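Local coordinates for protein putative exonuclease (Eubacterium rectale, PDB 3L0A) that is a zinc-binding putative exonuclease of a PDDEXK-like family that probably acts as a hydrolase, at residues 109-114 with 192-197; 148-153 with 205-210; 2-7 with 12-17. All coordinates share one frame; numbering follows the deposited sequence. Where two conformers were deposited one is given.

Contacts 1 and 2 belong to the same stretch of the central mixed sheet, since strands 191-197 and 204-209 are neighbours in it and hydrogen-bond to each other; their centres are 12 Å apart. Contact 1 sets the end of a helix on the sheet through a T-shaped aromatic pair and is partly buried, whereas contact 2 is buried, holds a loop by aliphatic carbons alone, and like contact 1 touches the second subunit. Contact 3 is a surface contact at the N-terminus, on the opposite side of the chain's centre from contact 2, and the only one of the three whose two segments are joined by a hydrogen bond.

Contact 1 of 3, residues 109-114 with 192-197; sequences KYMSGQ and FIAGAT
Tyr-110 drives the edge of its ring into the face of Phe-192, a T-shaped (edge-to-face) pair with ring centroids 4.9 Å apart and planes at 68°. One atom does most of the touching: Tyr-110 CE2 hangs over the middle of the Phe-192 ring, 3.5 Å above its plane. It is therefore almost equally far from all six ring carbons, from 3.6 Å between Tyr-110 CE2 and Phe-192 CG to 3.9 Å between Tyr-110 CE2 and Phe-192 CZ. In both residues CG stands anti to the carbonyl carbon (chi1 -77° in Tyr-110, -59° in Phe-192), and each CB already points toward the other segment. The Tyr-110 hydroxyl reaches past the pair, 3.9 Å from OH to Phe-192 CE2, and is hydrogen-bonded to the hydroxyl of Tyr-106, one helical turn back.

The contact sets the last turn of helix 105-110 against strand 191-197, which lies between strands 140-147 (parallel) and 204-209 (antiparallel) in the mixed sheet of this PDDEXK-like domain. Phe-192 and Ala-194, two residues apart, face the helix together, while Val-142 and Ile-206 of the flanking strands also pack on Tyr-110. Beyond the rings, Met-111, built as selenomethionine, meets the sheet more loosely: its chain bends at both chi2 and chi3, which swings SE to 4.2 Å from Ala-194 CB. The helix has just ended here, and Ser-112 OG turns back to donate to Lys-109 O at 2.7 Å, tilted out of the carbonyl plane. Pro-256 of the second subunit packs on both Tyr-110 and Phe-192, and a polyethylene glycol fragment, probably from the crystallisation liquor, lies about 4 Å from the tyrosine side chain.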
loop_
_atom_site.group_PDB
_atom_site.type_symbol
_atom_site.label_atom_id
_atom_site.label_comp_id
_atom_site.label_asym_id
_atom_site.label_seq_id
_atom_site.Cartn_x
_atom_site.Cartn_y
_atom_site.Cartn_z
ATOM N N LYS A 109 -25.287 25.126 -4.863
ATOM C CA LYS A 109 -26.705 25.116 -5.214
ATOM C C LYS A 109 -27.305 23.749 -4.981
ATOM O O LYS A 109 -28.471 23.642 -4.650
ATOM C CB LYS A 109 -26.951 25.543 -6.661
ATOM C CG LYS A 109 -26.678 27.002 -6.979
ATOM C CD LYS A 109 -26.459 27.163 -8.520
ATOM C CE LYS A 109 -26.347 28.642 -9.014
ATOM N NZ LYS A 109 -25.839 28.689 -10.437
ATOM N N TYR A 110 -26.530 22.694 -5.168
ATOM C CA TYR A 110 -27.081 21.343 -4.970
ATOM C C TYR A 110 -27.210 21.045 -3.474
ATOM O O TYR A 110 -28.030 20.210 -3.049
ATOM C CB TYR A 110 -26.239 20.299 -5.665
ATOM C CG TYR A 110 -26.445 20.238 -7.119
ATOM C CD1 TYR A 110 -25.903 21.204 -7.948
ATOM C CD2 TYR A 110 -27.184 19.212 -7.707
ATOM C CE1 TYR A 110 -26.099 21.163 -9.318
ATOM C CE2 TYR A 110 -27.378 19.169 -9.085
ATOM C CZ TYR A 110 -26.838 20.151 -9.883
ATOM O OH TYR A 110 -27.024 20.140 -11.254
HETATM N N MSE A 111 -26.412 21.760 -2.682
HETATM C CA MSE A 111 -26.439 21.593 -1.258
HETATM C C MSE A 111 -27.505 22.485 -0.633
HETATM O O MSE A 111 -27.625 22.512 0.587
HETATM C CB MSE A 111 -25.072 21.913 -0.654
HETATM C CG MSE A 111 -24.013 20.988 -1.095
HETATM SE SE MSE A 111 -24.391 19.135 -0.540
HETATM C CE MSE A 111 -24.860 19.316 1.335
ATOM N N SER A 112 -28.308 23.190 -1.422
ATOM C CA SER A 112 -29.191 24.215 -0.822
ATOM C C SER A 112 -30.577 23.675 -0.389
ATOM O O SER A 112 -31.412 24.437 0.100
ATOM C CB SER A 112 -29.345 25.425 -1.757
ATOM O OG SER A 112 -29.996 25.086 -2.961
ATOM N N GLY A 113 -30.815 22.364 -0.519
ATOM C CA GLY A 113 -32.145 21.816 -0.190
ATOM C C GLY A 113 -32.359 21.628 1.306
ATOM O O GLY A 113 -31.446 21.845 2.132
ATOM N N GLN A 114 -33.554 21.171 1.655
ATOM C CA GLN A 114 -33.841 20.780 3.036
ATOM C C GLN A 114 -32.784 19.761 3.479
ATOM O O GLN A 114 -32.279 18.999 2.658
ATOM C CB GLN A 114 -35.280 20.268 3.167
ATOM C CG GLN A 114 -36.317 21.357 2.787
ATOM C CD GLN A 114 -37.792 20.868 2.717
ATOM O OE1 GLN A 114 -38.141 19.782 3.213
ATOM N NE2 GLN A 114 -38.664 21.699 2.121
ATOM N N PHE A 192 -28.301 13.037 -7.711
ATOM C CA PHE A 192 -26.946 13.551 -7.830
ATOM C C PHE A 192 -26.143 13.242 -6.568
ATOM O O PHE A 192 -26.644 13.394 -5.448
ATOM C CB PHE A 192 -26.981 15.057 -7.973
ATOM C CG PHE A 192 -27.753 15.552 -9.165
ATOM C CD1 PHE A 192 -29.112 15.827 -9.064
ATOM C CD2 PHE A 192 -27.106 15.779 -10.384
ATOM C CE1 PHE A 192 -29.833 16.292 -10.176
ATOM C CE2 PHE A 192 -27.812 16.286 -11.489
ATOM C CZ PHE A 192 -29.183 16.533 -11.379
ATOM N N ILE A 193 -24.908 12.805 -6.767
ATOM C CA ILE A 193 -23.905 12.715 -5.718
ATOM C C ILE A 193 -23.041 13.950 -5.773
ATOM O O ILE A 193 -22.524 14.329 -6.837
ATOM C CB ILE A 193 -23.047 11.452 -5.888
ATOM C CG1 ILE A 193 -23.900 10.213 -5.561
ATOM C CG2 ILE A 193 -21.808 11.515 -4.992
ATOM C CD1 ILE A 193 -23.350 8.895 -6.093
ATOM N N ALA A 194 -22.930 14.635 -4.645
ATOM C CA ALA A 194 -22.089 15.817 -4.567
ATOM C C ALA A 194 -20.803 15.321 -3.926
ATOM O O ALA A 194 -20.717 15.209 -2.702
ATOM C CB ALA A 194 -22.769 16.922 -3.719
ATOM N N GLY A 195 -19.819 14.971 -4.747
ATOM C CA GLY A 195 -18.600 14.378 -4.252
ATOM C C GLY A 195 -17.451 15.341 -3.998
ATOM O O GLY A 195 -17.197 16.264 -4.816
ATOM N N ALA A 196 -16.731 15.108 -2.892
ATOM C CA ALA A 196 -15.473 15.801 -2.610
ATOM C C ALA A 196 -14.490 14.773 -2.142
ATOM O O ALA A 196 -14.886 13.796 -1.534
ATOM C CB ALA A 196 -15.666 16.878 -1.564
ATOM N N THR A 197 -13.208 14.968 -2.455
ATOM C CA THR A 197 -12.206 14.005 -2.075
ATOM C C THR A 197 -11.211 14.527 -1.059
ATOM O O THR A 197 -11.054 15.737 -0.835
ATOM C CB THR A 197 -11.438 13.557 -3.261
ATOM O OG1 THR A 197 -10.668 14.658 -3.744
ATOM C CG2 THR A 197 -12.384 13.115 -4.358
#

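Contact 2 of 3, residues 148-153 with 205-210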
loop_
_atom_site.group_PDB
_atom_site.type_symbol
_atom_site.label_atom_id
_atom_site.label_comp_id
_atom_site.label_asym_id
_atom_site.label_seq_id
_atom_site.Cartn_x
_atom_site.Cartn_y
_atom_site.Cartn_z
ATOM N N ALA A 148 -12.017 8.983 -1.010
ATOM C CA ALA A 148 -10.602 9.062 -1.394
ATOM C C ALA A 148 -10.433 9.563 -2.817
ATOM O O ALA A 148 -9.548 10.413 -3.117
ATOM C CB ALA A 148 -9.888 7.643 -1.210
ATOM N N SER A 149 -11.282 9.056 -3.699
ATOM C CA SER A 149 -11.238 9.369 -5.133
ATOM C C SER A 149 -12.583 9.271 -5.819
ATOM O O SER A 149 -13.347 8.333 -5.586
ATOM C CB SER A 149 -10.281 8.403 -5.872
ATOM O OG SER A 149 -9.872 8.958 -7.131
ATOM N N ILE A 150 -12.844 10.253 -6.693
ATOM C CA ILE A 150 -13.943 10.238 -7.645
ATOM C C ILE A 150 -13.586 9.509 -8.949
ATOM O O ILE A 150 -14.393 8.770 -9.491
ATOM C CB ILE A 150 -14.336 11.699 -8.014
ATOM C CG1 ILE A 150 -15.017 12.397 -6.817
ATOM C CG2 ILE A 150 -15.187 11.718 -9.237
ATOM C CD1 ILE A 150 -15.172 13.918 -6.976
ATOM N N THR A 151 -12.377 9.733 -9.463
ATOM C CA THR A 151 -11.970 9.219 -10.793
ATOM C C THR A 151 -11.400 7.797 -10.826
ATOM O O THR A 151 -11.349 7.188 -11.897
ATOM C CB THR A 151 -10.910 10.120 -11.401
ATOM O OG1 THR A 151 -9.890 10.293 -10.429
ATOM C CG2 THR A 151 -11.504 11.476 -11.746
ATOM N N ASP A 152 -10.953 7.275 -9.680
ATOM C CA ASP A 152 -10.404 5.929 -9.633
ATOM C C ASP A 152 -11.455 4.899 -9.979
ATOM O O ASP A 152 -12.553 4.899 -9.410
ATOM C CB ASP A 152 -9.796 5.598 -8.279
ATOM C CG ASP A 152 -8.355 6.158 -8.102
ATOM O OD1 ASP A 152 -7.735 6.755 -9.013
ATOM O OD2 ASP A 152 -7.835 5.996 -7.000
ATOM N N LEU A 153 -11.062 4.022 -10.924
ATOM C CA LEU A 153 -11.812 2.835 -11.337
ATOM C C LEU A 153 -11.268 1.621 -10.590
ATOM O O LEU A 153 -10.049 1.569 -10.283
ATOM C CB LEU A 153 -11.705 2.638 -12.852
ATOM C CG LEU A 153 -12.188 3.794 -13.761
ATOM C CD1 LEU A 153 -12.279 3.388 -15.257
ATOM C CD2 LEU A 153 -13.514 4.336 -13.298
ATOM N N ARG A 205 -16.953 17.447 -7.688
ATOM C CA ARG A 205 -17.860 17.154 -8.810
ATOM C C ARG A 205 -19.287 16.985 -8.326
ATOM O O ARG A 205 -19.515 16.392 -7.275
ATOM C CB ARG A 205 -17.517 15.806 -9.480
ATOM C CG ARG A 205 -16.230 15.706 -10.243
ATOM C CD ARG A 205 -16.143 16.646 -11.374
ATOM N NE ARG A 205 -14.875 16.493 -12.096
ATOM C CZ ARG A 205 -14.583 17.169 -13.213
ATOM N NH1 ARG A 205 -15.450 18.039 -13.729
ATOM N NH2 ARG A 205 -13.423 16.976 -13.827
ATOM N N ILE A 206 -20.241 17.435 -9.134
ATOM C CA ILE A 206 -21.639 17.000 -9.063
ATOM C C ILE A 206 -21.833 15.877 -10.081
ATOM O O ILE A 206 -21.578 16.074 -11.266
ATOM C CB ILE A 206 -22.600 18.169 -9.390
ATOM C CG1 ILE A 206 -22.555 19.240 -8.294
ATOM C CG2 ILE A 206 -24.028 17.683 -9.476
ATOM C CD1 ILE A 206 -22.780 18.664 -6.800
ATOM N N ILE A 207 -22.243 14.683 -9.645
ATOM C CA ILE A 207 -22.399 13.549 -10.557
ATOM C C ILE A 207 -23.869 13.101 -10.636
ATOM O O ILE A 207 -24.420 12.617 -9.647
ATOM C CB ILE A 207 -21.566 12.371 -10.111
ATOM C CG1 ILE A 207 -20.112 12.792 -9.922
ATOM C CG2 ILE A 207 -21.660 11.193 -11.128
ATOM C CD1 ILE A 207 -19.484 12.312 -8.677
ATOM N N HIS A 208 -24.482 13.243 -11.812
ATOM C CA HIS A 208 -25.839 12.720 -12.071
ATOM C C HIS A 208 -25.782 11.212 -12.362
ATOM O O HIS A 208 -25.115 10.768 -13.314
ATOM C CB HIS A 208 -26.433 13.444 -13.240
ATOM C CG HIS A 208 -27.866 13.104 -13.520
ATOM N ND1 HIS A 208 -28.529 13.569 -14.638
ATOM C CD2 HIS A 208 -28.747 12.319 -12.853
ATOM C CE1 HIS A 208 -29.754 13.068 -14.647
ATOM N NE2 HIS A 208 -29.901 12.289 -13.586
ATOM N N VAL A 209 -26.462 10.436 -11.520
ATOM C CA VAL A 209 -26.609 8.981 -11.705
ATOM C C VAL A 209 -27.941 8.767 -12.428
ATOM O O VAL A 209 -28.993 8.966 -11.846
ATOM C CB VAL A 209 -26.612 8.243 -10.342
ATOM C CG1 VAL A 209 -26.640 6.731 -10.541
ATOM C CG2 VAL A 209 -25.410 8.664 -9.473
ATOM N N THR A 210 -27.896 8.436 -13.715
ATOM C CA THR A 210 -29.057 8.473 -14.554
ATOM C C THR A 210 -30.055 7.338 -14.294
ATOM O O THR A 210 -29.733 6.337 -13.703
ATOM C CB THR A 210 -28.646 8.569 -16.040
ATOM O OG1 THR A 210 -27.607 7.639 -16.312
ATOM C CG2 THR A 210 -28.111 9.969 -16.359
#
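Ile-150 pushes its terminal methyl against the root of the Arg-205 side chain, where CD1 is 3.9 Å from Arg-205 CB and the same 3.9 Å from Arg-205 CG. This is the tight part of the contact, and it is purely aliphatic: the two side chains cross at about a right angle, so the isoleucine meets the arginine at its first two methylenes. Arg-205 then bends at chi2 (-60°) and runs on extended, carrying its guanidinium away from Ile-150. The other branch of Ile-150 fits less closely, with CG2 4.4 Å from CD1 of Ile-207.

Arg-205 and Ile-207 are alternate residues of strand 204-209 and present the same face to the loop. That strand pairs antiparallel with 191-197 in the mixed sheet of the PDDEXK-like domain, and Ile-207 and His-208 continue the sheet into a parallel ladder with a strand of the second subunit. Ile-257 of that subunit packs on Arg-205 and Ile-207, and its Leu-262 packs on Ile-150; the arginine NE also lies near NH1 of Arg-251 of the second subunit, a close approach of like charges.

On the looser side, Ala-148 and Asp-152 of the loop between strands 140-147 and 154-156 are exposed to solvent. An ST motif shapes the loop here: Ser-149 OG accepts from Asp-152 N at 3.2 Å, with an N-H...O angle of 149°, closing the chain over Ile-150 and Thr-151.

Contact 3 of 3, residues 2-7 with 12-17; sequences MQLTSE and QEANKE
Glu-17 OE2 takes the backbone N-H of Met-2 in a short, nearly straight bond, 2.7 Å from N to OE2 with an angle of 174° at the hydrogen. The amide arrives on the syn side of the carboxylate oxygen, 17° out of its plane, and Lys-127 adds only a long, weak ion pair to the same atom. The contact is a local fold-back at the N-terminus: the irregular segment 2-7 leads into a short connection and returns as helix 12-17, against which it lies. Met-2 O is held as well, by the hydroxyl of Tyr-18 just past the helix, so both backbone polar groups of this residue have partners.

Next to that bond the side chain of Met-2, a selenomethionine, reaches over to Ala-14 and Glu-13. Its CG is anti to the backbone N (chi1 170°) and the chain stays extended until it bends at chi3, which lays SE 3.7 Å from Ala-14 CA and equally near Glu-13 O. The methyl goes on to cross Glu-13, with Met-2 CE 3.5 Å from Glu-13 CB, while the carboxylate of Glu-13, an exposed residue, leads away from segment 2-7. Leu-4 supplies the inner side, resting also on Ile-118 and Thr-120 of strand 114-123; its CD2 methyl lies 3.8 Å from Ala-14 CB.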
loop_
_atom_site.group_PDB
_atom_site.type_symbol
_atom_site.label_atom_id
_atom_site.label_comp_id
_atom_site.label_asym_id
_atom_site.label_seq_id
_atom_site.Cartn_x
_atom_site.Cartn_y
_atom_site.Cartn_z
HETATM N N MSE A 2 -44.381 3.398 13.674
HETATM C CA MSE A 2 -43.501 4.245 14.513
HETATM C C MSE A 2 -43.191 5.588 13.826
HETATM O O MSE A 2 -42.839 5.622 12.642
HETATM C CB MSE A 2 -42.232 3.461 14.864
HETATM C CG MSE A 2 -41.088 4.224 15.532
HETATM SE SE MSE A 2 -39.520 3.024 15.645
HETATM C CE MSE A 2 -40.295 1.822 17.010
ATOM N N GLN A 3 -43.363 6.696 14.549
ATOM C CA GLN A 3 -43.092 8.022 13.980
ATOM C C GLN A 3 -41.598 8.274 14.113
ATOM O O GLN A 3 -41.089 8.385 15.233
ATOM C CB GLN A 3 -43.912 9.113 14.695
ATOM N N LEU A 4 -40.870 8.320 12.999
ATOM C CA LEU A 4 -39.415 8.448 13.092
ATOM C C LEU A 4 -39.002 9.901 13.298
ATOM O O LEU A 4 -39.632 10.827 12.781
ATOM C CB LEU A 4 -38.696 7.913 11.845
ATOM C CG LEU A 4 -38.922 6.500 11.335
ATOM C CD1 LEU A 4 -38.483 6.444 9.895
ATOM C CD2 LEU A 4 -38.202 5.494 12.181
ATOM N N THR A 5 -37.897 10.071 14.020
ATOM C CA THR A 5 -37.296 11.385 14.274
ATOM C C THR A 5 -35.778 11.366 14.074
ATOM O O THR A 5 -35.147 10.304 13.980
ATOM C CB THR A 5 -37.580 11.864 15.722
ATOM O OG1 THR A 5 -36.845 11.042 16.654
ATOM C CG2 THR A 5 -39.080 11.806 16.015
ATOM N N SER A 6 -35.199 12.557 14.025
ATOM C CA SER A 6 -33.762 12.700 14.008
ATOM C C SER A 6 -33.102 11.942 15.154
ATOM O O SER A 6 -32.063 11.345 14.945
ATOM C CB SER A 6 -33.378 14.171 14.119
ATOM O OG SER A 6 -33.919 14.725 15.308
ATOM N N GLU A 7 -33.709 11.972 16.347
ATOM C CA GLU A 7 -33.103 11.374 17.545
ATOM C C GLU A 7 -33.117 9.856 17.435
ATOM O O GLU A 7 -32.139 9.190 17.826
ATOM C CB GLU A 7 -33.826 11.814 18.835
ATOM C CG GLU A 7 -33.104 11.434 20.154
ATOM C CD GLU A 7 -34.069 11.135 21.312
ATOM O OE1 GLU A 7 -34.779 12.063 21.767
ATOM O OE2 GLU A 7 -34.103 9.967 21.775
ATOM N N GLN A 12 -32.392 0.898 17.360
ATOM C CA GLN A 12 -32.613 -0.544 17.183
ATOM C C GLN A 12 -34.028 -0.842 16.731
ATOM O O GLN A 12 -34.203 -1.620 15.798
ATOM C CB GLN A 12 -32.320 -1.319 18.483
ATOM C CG GLN A 12 -30.842 -1.308 18.886
ATOM C CD GLN A 12 -29.973 -2.068 17.897
ATOM O OE1 GLN A 12 -29.366 -1.473 16.982
ATOM N NE2 GLN A 12 -29.932 -3.397 18.054
ATOM N N GLU A 13 -35.014 -0.216 17.390
ATOM C CA GLU A 13 -36.437 -0.364 17.015
ATOM C C GLU A 13 -36.782 0.347 15.711
ATOM O O GLU A 13 -37.683 -0.091 15.005
ATOM C CB GLU A 13 -37.452 0.034 18.140
ATOM C CG GLU A 13 -37.189 1.358 18.932
ATOM C CD GLU A 13 -36.061 1.222 20.019
ATOM O OE1 GLU A 13 -36.222 0.409 20.972
ATOM O OE2 GLU A 13 -35.013 1.914 19.915
ATOM N N ALA A 14 -36.084 1.426 15.374
ATOM C CA ALA A 14 -36.294 2.033 14.059
ATOM C C ALA A 14 -35.845 1.047 12.956
ATOM O O ALA A 14 -36.489 0.934 11.909
ATOM C CB ALA A 14 -35.577 3.359 13.944
ATOM N N ASN A 15 -34.780 0.298 13.215
ATOM C CA ASN A 15 -34.217 -0.621 12.210
ATOM C C ASN A 15 -34.912 -1.958 12.078
ATOM O O ASN A 15 -34.761 -2.609 11.051
ATOM C CB ASN A 15 -32.725 -0.878 12.467
ATOM C CG ASN A 15 -31.871 0.287 12.071
ATOM O OD1 ASN A 15 -32.011 0.830 10.971
ATOM N ND2 ASN A 15 -30.984 0.697 12.967
ATOM N N LYS A 16 -35.640 -2.375 13.110
ATOM C CA LYS A 16 -36.443 -3.581 13.033
ATOM C C LYS A 16 -37.692 -3.312 12.200
ATOM O O LYS A 16 -38.047 -4.112 11.340
ATOM C CB LYS A 16 -36.791 -4.101 14.438
ATOM C CG LYS A 16 -35.590 -4.789 15.155
ATOM C CD LYS A 16 -35.996 -5.710 16.349
ATOM C CE LYS A 16 -34.929 -6.800 16.582
ATOM N NZ LYS A 16 -34.821 -7.311 17.993
ATOM N N GLU A 17 -38.343 -2.179 12.441
ATOM C CA GLU A 17 -39.578 -1.807 11.714
ATOM C C GLU A 17 -39.331 -1.340 10.253
ATOM O O GLU A 17 -40.194 -1.493 9.385
ATOM C CB GLU A 17 -40.377 -0.734 12.496
ATOM C CG GLU A 17 -41.895 -0.785 12.261
ATOM C CD GLU A 17 -42.686 0.164 13.179
ATOM O OE1 GLU A 17 -42.574 0.022 14.424
ATOM O OE2 GLU A 17 -43.430 1.045 12.655
#